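Local structure of glycoside hydrolase family 16 protein (Bacteroides ovatus, 7KR6) at residues Ser96-Ser101 with Trp130-Asn135; Arg110-Ser115 with Phe232-Asn237; Thr167-Gly172 with Asn206-Ser211. The protein probably hydrolyses internal glucosidic bonds of mixed-linkage beta-glucans as a family 16 endo-glucanase, and here holds a 2-fluoro-glucosyl active-site label. The protein carries 1 engineered substitution. All blocks are in the same frame, centred on the assembly; numbering follows the deposited sequence.

Contact 1. Residues Ser96-Ser101 with Trp130-Asn135; sequences SGRINS and WMMGDN. With G2F (2-deoxy-2-fluoro-alpha-D-glucopyranose), chain C; BGC (beta-D-glucopyranose), chain B.
W130 presents the rim of its six-membered ring to the flat of the R98 guanidinium, with CZ2 standing 3.4 Å above that plane and displaced toward its border. The two planes are 85° apart, so the indole meets arginine edge-on, and R98 NH1 lies beside the ring, near the indole plane. R98 NH2 comes to 3.5 Å from W130 CH2. The arginine gets this far because CG is anti to the backbone N (chi1 172°) and the chain is drawn out from there to NE. At its far end R98 NH2 donates a hydrogen bond to O6 of the beta-glucopyranose over 3.1 Å with an N-H...O angle of 167°, and O6 sits in the guanidinium plane, where a planar donor bonds well. NE is in a salt bridge with E53, so two polar partners fix how the planar group is turned.

One broad face of W130 serves as a platform for the fluorinated glucose, whose C6 lies 3.4 Å above the plane, over its centre. A broad, largely apolar indole suits the C-H groups of a sugar. Its NE1 N-H is hydrogen-bonded to OD1 of N237, which helps to fix the turn of the ring. M132 adds an apolar methyl tip: CE lies 3.8 Å from C6 of the beta-glucopyranose, which is joined through its C1 to O3 of the fluorinated unit. R98, W130 and M132 thus line the glycan pocket. Strand 232-240 runs between strands 93-107 and 125-133, antiparallel to both, while strand 144-150 flanks 125-133 on its other side.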
# COMPACT_ATOMS: atom_id res chain seq x y z
N SER A 96 12.58 -13.72 17.42
CA SER A 96 11.21 -13.41 17.85
C SER A 96 10.35 -14.65 17.63
O SER A 96 10.91 -15.71 17.36
CB SER A 96 10.67 -12.20 17.10
OG SER A 96 9.49 -11.73 17.71
N GLY A 97 9.04 -14.49 17.84
CA GLY A 97 8.10 -15.61 17.79
C GLY A 97 6.94 -15.43 16.84
O GLY A 97 6.48 -14.28 16.57
N ARG A 98 6.49 -16.57 16.34
CA ARG A 98 5.40 -16.63 15.34
C ARG A 98 4.71 -17.98 15.52
O ARG A 98 5.43 -19.00 15.60
CB ARG A 98 5.98 -16.56 13.92
CG ARG A 98 4.97 -16.81 12.80
CD ARG A 98 5.45 -16.27 11.49
NE ARG A 98 4.76 -16.85 10.34
CZ ARG A 98 4.80 -16.34 9.13
NH1 ARG A 98 5.39 -15.19 8.90
NH2 ARG A 98 4.24 -16.98 8.11
N ILE A 99 3.39 -17.97 15.55
CA ILE A 99 2.60 -19.24 15.60
C ILE A 99 1.54 -19.23 14.51
O ILE A 99 1.03 -18.16 14.10
CB ILE A 99 1.98 -19.44 16.98
CG1 ILE A 99 0.86 -18.44 17.25
CG2 ILE A 99 3.03 -19.45 18.06
CD1 ILE A 99 0.15 -18.60 18.58
N ASN A 100 1.06 -20.43 14.20
CA ASN A 100 -0.09 -20.58 13.31
C ASN A 100 -0.93 -21.78 13.75
O ASN A 100 -0.37 -22.66 14.41
CB ASN A 100 0.37 -20.74 11.86
CG ASN A 100 1.08 -22.05 11.57
OD1 ASN A 100 0.41 -23.09 11.44
ND2 ASN A 100 2.41 -22.05 11.52
N SER A 101 -2.13 -21.88 13.22
CA SER A 101 -3.06 -23.00 13.47
C SER A 101 -3.30 -23.81 12.19
O SER A 101 -4.34 -24.54 12.17
CB SER A 101 -4.32 -22.50 14.13
OG SER A 101 -5.14 -21.74 13.25
N TRP A 130 -3.32 -12.23 11.74
CA TRP A 130 -3.67 -12.47 10.33
C TRP A 130 -4.08 -13.93 10.09
O TRP A 130 -4.11 -14.70 11.03
CB TRP A 130 -2.49 -12.02 9.47
CG TRP A 130 -1.14 -12.59 9.77
CD1 TRP A 130 -0.37 -12.40 10.87
CD2 TRP A 130 -0.31 -13.27 8.82
NE1 TRP A 130 0.86 -12.97 10.69
CE2 TRP A 130 0.92 -13.51 9.45
CE3 TRP A 130 -0.49 -13.71 7.50
CZ2 TRP A 130 1.98 -14.10 8.78
CZ3 TRP A 130 0.56 -14.31 6.87
CH2 TRP A 130 1.77 -14.51 7.49
N MET A 131 -4.46 -14.21 8.85
CA MET A 131 -5.05 -15.52 8.49
C MET A 131 -4.55 -15.89 7.10
O MET A 131 -4.35 -14.97 6.27
CB MET A 131 -6.57 -15.45 8.52
CG MET A 131 -7.15 -15.19 9.87
SD MET A 131 -8.89 -14.71 9.79
CE MET A 131 -9.68 -15.87 8.67
N MET A 132 -4.38 -17.18 6.84
CA MET A 132 -4.16 -17.66 5.45
C MET A 132 -5.04 -18.86 5.19
O MET A 132 -5.46 -19.52 6.14
CB MET A 132 -2.71 -18.03 5.15
CG MET A 132 -1.76 -16.83 5.03
SD MET A 132 -0.09 -17.19 4.46
CE MET A 132 0.69 -17.77 5.95
N GLY A 133 -5.27 -19.13 3.92
CA GLY A 133 -6.08 -20.29 3.53
C GLY A 133 -5.46 -21.60 3.98
O GLY A 133 -4.28 -21.83 3.82
N ASP A 134 -6.29 -22.45 4.58
CA ASP A 134 -5.89 -23.77 5.16
C ASP A 134 -5.88 -24.81 4.04
O ASP A 134 -6.77 -25.68 4.02
CB ASP A 134 -6.83 -24.08 6.32
CG ASP A 134 -6.42 -25.29 7.15
OD1 ASP A 134 -5.21 -25.49 7.31
OD2 ASP A 134 -7.34 -26.04 7.59
N ASN A 135 -4.96 -24.66 3.10
CA ASN A 135 -4.82 -25.54 1.91
C ASN A 135 -3.33 -25.62 1.65
O ASN A 135 -2.55 -24.94 2.36
CB ASN A 135 -5.67 -24.99 0.76
CG ASN A 135 -5.27 -23.58 0.39
OD1 ASN A 135 -4.14 -23.34 0.05
ND2 ASN A 135 -6.22 -22.65 0.46
C1 G2F C . 0.43 -10.35 4.91
C2 G2F C . 1.68 -10.46 4.10
C3 G2F C . 2.70 -11.35 4.77
C4 G2F C . 3.01 -10.76 6.13
C5 G2F C . 1.66 -10.74 6.92
C6 G2F C . 1.73 -10.28 8.36
O3 G2F C . 3.86 -11.47 3.96
O4 G2F C . 4.04 -11.59 6.76
O5 G2F C . 0.66 -9.95 6.27
O6 G2F C . 2.44 -8.98 8.43
F2 G2F C . 1.33 -10.87 2.78
C2 BGC B . 5.24 -12.48 2.28
C3 BGC B . 5.32 -13.82 1.50
C4 BGC B . 5.12 -15.02 2.38
C5 BGC B . 3.81 -14.92 3.20
C6 BGC B . 3.58 -16.04 4.19
C1 BGC B . 3.96 -12.55 3.07
O2 BGC B . 5.32 -11.35 1.47
O3 BGC B . 6.60 -13.79 0.86
O4 BGC B . 5.10 -16.22 1.56
O5 BGC B . 3.86 -13.66 3.94
O6 BGC B . 4.66 -16.11 5.15

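Contact 2. Residues Arg110-Ser115 with Phe232-Asn237; sequences RKIEAS and FYILFN
Part of the apolar core between the stacked sheets of the family 16 beta-sandwich lies between strands 112-117 and 232-240, which pack through side chains instead of pairing by their backbones. I112 and I234 reach toward each other tip to tip, their CD1 methyls meeting at 3.4 Å, closer than usual for two carbons. I112 gains its full length from an extended chain, with CG1 anti to the backbone N (chi1 -180°) and CD1 continuing the line, so the terminal methyl alone makes the touch; I112 CD1 also lies 3.6 Å from I234 CG1.

Further along, the partners are unequal in size. F236 turns the edge of its ring, at CZ and CE1, to the methyl of A114, and CZ is 4.1 Å from A114 CB. With the alpha carbons of A114 and F236 10.2 Å apart, the long phenylalanine spans most of the gap and the small alanine methyl is enough to meet its edge. The ring of F236 also meets that of F129, the two being nearly parallel. In this region the strands run only 20° apart in direction. Apolar packing between two facing sheets is characteristic of the beta-jelly-roll sandwich of glycoside hydrolase family 16.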
# COMPACT_ATOMS: atom_id res chain seq x y z
N ARG A 110 -17.07 -16.78 9.86
CA ARG A 110 -17.39 -16.52 11.28
C ARG A 110 -16.62 -15.28 11.71
O ARG A 110 -15.62 -14.96 11.06
CB ARG A 110 -16.95 -17.66 12.21
CG ARG A 110 -17.55 -19.01 11.87
CD ARG A 110 -19.03 -19.06 12.05
NE ARG A 110 -19.42 -20.47 12.01
CZ ARG A 110 -19.69 -21.24 13.07
NH1 ARG A 110 -20.01 -22.51 12.88
NH2 ARG A 110 -19.67 -20.75 14.30
N LYS A 111 -17.11 -14.65 12.76
CA LYS A 111 -16.38 -13.53 13.40
C LYS A 111 -15.22 -14.09 14.21
O LYS A 111 -15.43 -15.04 15.01
CB LYS A 111 -17.34 -12.76 14.28
CG LYS A 111 -16.74 -11.49 14.88
CD LYS A 111 -17.70 -10.72 15.77
CE LYS A 111 -17.20 -9.31 15.96
NZ LYS A 111 -18.05 -8.57 16.91
N ILE A 112 -14.02 -13.51 14.06
CA ILE A 112 -12.87 -13.88 14.90
C ILE A 112 -12.43 -12.60 15.64
O ILE A 112 -12.53 -11.48 15.05
CB ILE A 112 -11.71 -14.52 14.12
CG1 ILE A 112 -10.56 -14.87 15.06
CG2 ILE A 112 -11.33 -13.65 12.95
CD1 ILE A 112 -9.45 -15.64 14.44
N GLU A 113 -12.11 -12.75 16.92
CA GLU A 113 -11.66 -11.64 17.77
C GLU A 113 -10.46 -12.09 18.59
O GLU A 113 -10.38 -13.26 19.02
CB GLU A 113 -12.74 -11.18 18.74
CG GLU A 113 -14.00 -10.74 18.05
CD GLU A 113 -14.96 -10.02 18.97
OE1 GLU A 113 -15.36 -10.65 19.97
OE2 GLU A 113 -15.27 -8.85 18.70
N ALA A 114 -9.53 -11.17 18.83
CA ALA A 114 -8.41 -11.40 19.74
C ALA A 114 -8.16 -10.13 20.55
O ALA A 114 -8.33 -9.04 20.00
CB ALA A 114 -7.19 -11.83 19.02
N SER A 115 -7.73 -10.32 21.78
CA SER A 115 -7.35 -9.24 22.72
C SER A 115 -5.83 -9.21 22.81
O SER A 115 -5.19 -10.23 23.21
CB SER A 115 -8.01 -9.44 24.07
OG SER A 115 -7.60 -8.44 25.00
N PHE A 232 -9.82 -20.72 6.55
CA PHE A 232 -8.55 -20.00 6.84
C PHE A 232 -8.12 -20.36 8.25
O PHE A 232 -8.99 -20.45 9.12
CB PHE A 232 -8.77 -18.49 6.69
CG PHE A 232 -8.58 -17.91 5.32
CD1 PHE A 232 -9.38 -18.31 4.25
CD2 PHE A 232 -7.65 -16.91 5.08
CE1 PHE A 232 -9.22 -17.75 2.99
CE2 PHE A 232 -7.48 -16.38 3.81
CZ PHE A 232 -8.29 -16.75 2.78
N TYR A 233 -6.82 -20.49 8.46
CA TYR A 233 -6.21 -20.61 9.81
C TYR A 233 -5.60 -19.28 10.26
O TYR A 233 -5.58 -18.29 9.49
CB TYR A 233 -5.14 -21.69 9.77
CG TYR A 233 -3.96 -21.45 8.87
CD1 TYR A 233 -2.84 -20.74 9.31
CD2 TYR A 233 -3.93 -21.91 7.58
CE1 TYR A 233 -1.72 -20.55 8.51
CE2 TYR A 233 -2.82 -21.73 6.77
CZ TYR A 233 -1.71 -21.02 7.22
OH TYR A 233 -0.62 -20.85 6.44
N ILE A 234 -5.17 -19.28 11.50
CA ILE A 234 -4.82 -18.04 12.25
C ILE A 234 -3.33 -17.98 12.45
O ILE A 234 -2.68 -19.02 12.71
CB ILE A 234 -5.59 -17.99 13.59
CG1 ILE A 234 -7.09 -18.13 13.40
CG2 ILE A 234 -5.25 -16.72 14.37
CD1 ILE A 234 -7.85 -18.62 14.63
N LEU A 235 -2.78 -16.77 12.36
CA LEU A 235 -1.38 -16.51 12.68
C LEU A 235 -1.26 -15.28 13.57
O LEU A 235 -2.09 -14.36 13.47
CB LEU A 235 -0.51 -16.26 11.45
CG LEU A 235 -0.55 -17.34 10.37
CD1 LEU A 235 -1.52 -16.97 9.27
CD2 LEU A 235 0.83 -17.55 9.83
N PHE A 236 -0.24 -15.34 14.43
CA PHE A 236 0.26 -14.17 15.22
C PHE A 236 1.77 -14.13 15.10
O PHE A 236 2.44 -15.18 15.19
CB PHE A 236 -0.09 -14.25 16.71
CG PHE A 236 -1.55 -14.24 17.06
CD1 PHE A 236 -2.29 -13.08 17.19
CD2 PHE A 236 -2.19 -15.45 17.32
CE1 PHE A 236 -3.62 -13.11 17.58
CE2 PHE A 236 -3.53 -15.49 17.63
CZ PHE A 236 -4.25 -14.32 17.77
N ASN A 237 2.34 -12.94 14.98
CA ASN A 237 3.83 -12.85 14.93
C ASN A 237 4.26 -11.46 15.34
O ASN A 237 3.44 -10.52 15.27
CB ASN A 237 4.41 -13.16 13.56
CG ASN A 237 4.05 -12.08 12.56
OD1 ASN A 237 2.87 -11.89 12.22
ND2 ASN A 237 5.01 -11.19 12.30

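Contact 3. Residues Thr167-Gly172 with Asn206-Ser211; sequences TAIHYG and NNLTIS. With G2F (2-deoxy-2-fluoro-alpha-D-glucopyranose), chain C.
The side chains of T167 and I210 lie side by side, pointing opposite ways. With OG1 anti to the backbone N (chi1 -178°), it is the threonine oxygen that lies along the end of the isoleucine. OG1 of T167 is 3.4 Å from I210 CD1 and 3.5 Å from I210 CG1. A hydrogen bond to the carbonyl O of D146 satisfies this oxygen, which lets a polar atom be buried against a hydrocarbon chain. One pair along, I169 and L208 meet at a slant: CG2 of the isoleucine, the short branch, touches CD1 of the leucine at 3.8 Å. The contact is plain apolar packing, and L208 also leans on L201 and W203 of the adjoining strand.

The two strands belong to opposing layers of the family 16 jelly-roll sandwich: 164-171 pairs with 144-150 and 179-186, whereas 207-212 pairs with 197-203 and 215-221. T167 and I169 point into the space between them. H170, next to I169, leaves the strand on the other side and enters the glycan pocket.

There F2 of the fluorinated sugar, the fluorine of the label, stands 3.3 Å above the imidazole plane, over its centre. A flat imidazole can offer a face to the sugar while its ND1 bonds to NE2 of H178. The two histidine ring planes are about 20° apart, and this neighbour probably helps to fix the turn of the imidazole facing the fluorine. At the end of the same strand, Y171 packs on Y183 of the second subunit.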
# COMPACT_ATOMS: atom_id res chain seq x y z
N THR A 167 -4.42 -2.70 7.36
CA THR A 167 -5.15 -3.96 7.12
C THR A 167 -5.05 -4.25 5.62
O THR A 167 -4.95 -3.30 4.81
CB THR A 167 -6.56 -3.85 7.67
OG1 THR A 167 -7.22 -5.11 7.47
CG2 THR A 167 -7.36 -2.77 6.96
N ALA A 168 -5.07 -5.51 5.21
CA ALA A 168 -4.78 -5.85 3.82
C ALA A 168 -5.36 -7.22 3.46
O ALA A 168 -5.50 -8.06 4.36
CB ALA A 168 -3.32 -5.84 3.50
N ILE A 169 -5.57 -7.43 2.17
CA ILE A 169 -5.79 -8.79 1.63
C ILE A 169 -4.80 -9.00 0.50
O ILE A 169 -4.53 -8.07 -0.29
CB ILE A 169 -7.26 -9.08 1.23
CG1 ILE A 169 -7.85 -8.04 0.27
CG2 ILE A 169 -8.15 -9.26 2.45
CD1 ILE A 169 -9.23 -8.42 -0.28
N HIS A 170 -4.29 -10.21 0.39
CA HIS A 170 -3.37 -10.65 -0.68
C HIS A 170 -3.94 -11.92 -1.32
O HIS A 170 -4.45 -12.77 -0.60
CB HIS A 170 -2.00 -10.93 -0.13
CG HIS A 170 -1.34 -9.80 0.58
ND1 HIS A 170 -0.25 -9.14 0.05
CD2 HIS A 170 -1.59 -9.26 1.78
CE1 HIS A 170 0.15 -8.24 0.92
NE2 HIS A 170 -0.65 -8.28 1.99
N TYR A 171 -3.82 -12.04 -2.62
CA TYR A 171 -4.46 -13.13 -3.38
C TYR A 171 -3.84 -13.16 -4.78
O TYR A 171 -2.90 -12.41 -5.08
CB TYR A 171 -5.97 -12.92 -3.33
CG TYR A 171 -6.45 -11.59 -3.83
CD1 TYR A 171 -6.49 -10.49 -2.99
CD2 TYR A 171 -6.85 -11.39 -5.15
CE1 TYR A 171 -6.88 -9.25 -3.44
CE2 TYR A 171 -7.29 -10.16 -5.61
CZ TYR A 171 -7.31 -9.07 -4.75
OH TYR A 171 -7.76 -7.84 -5.21
N GLY A 172 -4.31 -14.09 -5.60
CA GLY A 172 -3.79 -14.27 -6.97
C GLY A 172 -3.14 -15.63 -7.11
O GLY A 172 -2.81 -16.26 -6.11
N ASN A 206 -19.87 -11.62 1.27
CA ASN A 206 -19.74 -10.32 0.60
C ASN A 206 -18.58 -9.50 1.15
O ASN A 206 -17.93 -8.84 0.36
CB ASN A 206 -21.04 -9.53 0.69
CG ASN A 206 -22.14 -10.20 -0.09
OD1 ASN A 206 -23.22 -10.47 0.44
ND2 ASN A 206 -21.81 -10.65 -1.29
N ASN A 207 -18.36 -9.52 2.46
CA ASN A 207 -17.50 -8.52 3.14
C ASN A 207 -16.56 -9.12 4.17
O ASN A 207 -16.90 -10.07 4.92
CB ASN A 207 -18.36 -7.47 3.84
CG ASN A 207 -19.23 -6.71 2.86
OD1 ASN A 207 -20.47 -6.72 2.99
ND2 ASN A 207 -18.62 -6.04 1.92
N LEU A 208 -15.36 -8.53 4.23
CA LEU A 208 -14.44 -8.66 5.37
C LEU A 208 -14.43 -7.31 6.08
O LEU A 208 -14.07 -6.33 5.43
CB LEU A 208 -13.05 -8.99 4.83
CG LEU A 208 -12.90 -10.37 4.21
CD1 LEU A 208 -11.54 -10.48 3.55
CD2 LEU A 208 -13.07 -11.49 5.24
N THR A 209 -14.87 -7.25 7.34
CA THR A 209 -14.93 -5.97 8.07
C THR A 209 -14.07 -6.09 9.29
O THR A 209 -14.30 -6.97 10.13
CB THR A 209 -16.35 -5.60 8.44
OG1 THR A 209 -17.04 -5.44 7.22
CG2 THR A 209 -16.39 -4.36 9.32
N ILE A 210 -13.06 -5.22 9.39
CA ILE A 210 -12.16 -5.11 10.54
C ILE A 210 -12.69 -4.07 11.53
O ILE A 210 -13.04 -2.96 11.07
CB ILE A 210 -10.72 -4.80 10.06
CG1 ILE A 210 -10.10 -5.93 9.22
CG2 ILE A 210 -9.87 -4.55 11.27
CD1 ILE A 210 -10.50 -5.94 7.78
N SER A 211 -12.74 -4.44 12.81
CA SER A 211 -13.05 -3.52 13.93
C SER A 211 -11.91 -3.50 14.94
O SER A 211 -11.22 -4.53 15.14
CB SER A 211 -14.39 -3.86 14.60
OG SER A 211 -15.47 -3.87 13.66
C1 G2F C . 0.43 -10.35 4.91
C2 G2F C . 1.68 -10.46 4.10
C3 G2F C . 2.70 -11.35 4.77
C4 G2F C . 3.01 -10.76 6.13
C5 G2F C . 1.66 -10.74 6.92
C6 G2F C . 1.73 -10.28 8.36
O3 G2F C . 3.86 -11.47 3.96
O4 G2F C . 4.04 -11.59 6.76
O5 G2F C . 0.66 -9.95 6.27
O6 G2F C . 2.44 -8.98 8.43
F2 G2F C . 1.33 -10.87 2.78

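The segments of contacts 1 and 2 alternate along the chain, while contact 3 uses residues that follow both segments of contact 1 and precede the second segment of contact 2. The centres of contacts 1 and 2 are 9 Å apart, and the two touch directly: W130 O accepts a probable backbone hydrogen bond from L235 N at 2.8 Å, since strands 125-133 and 232-240 are neighbours. Contact 3 lies about 16 Å from contact 1 and 13 Å from contact 2, between centres. Contacts 2 and 3 fill the sandwich interior, whereas contact 1 and H170 approach the same fluorinated glucose, so strand 164-171 gives I169 to the core and H170 to the glycan pocket, while strand 232-240 supports W130 through N237.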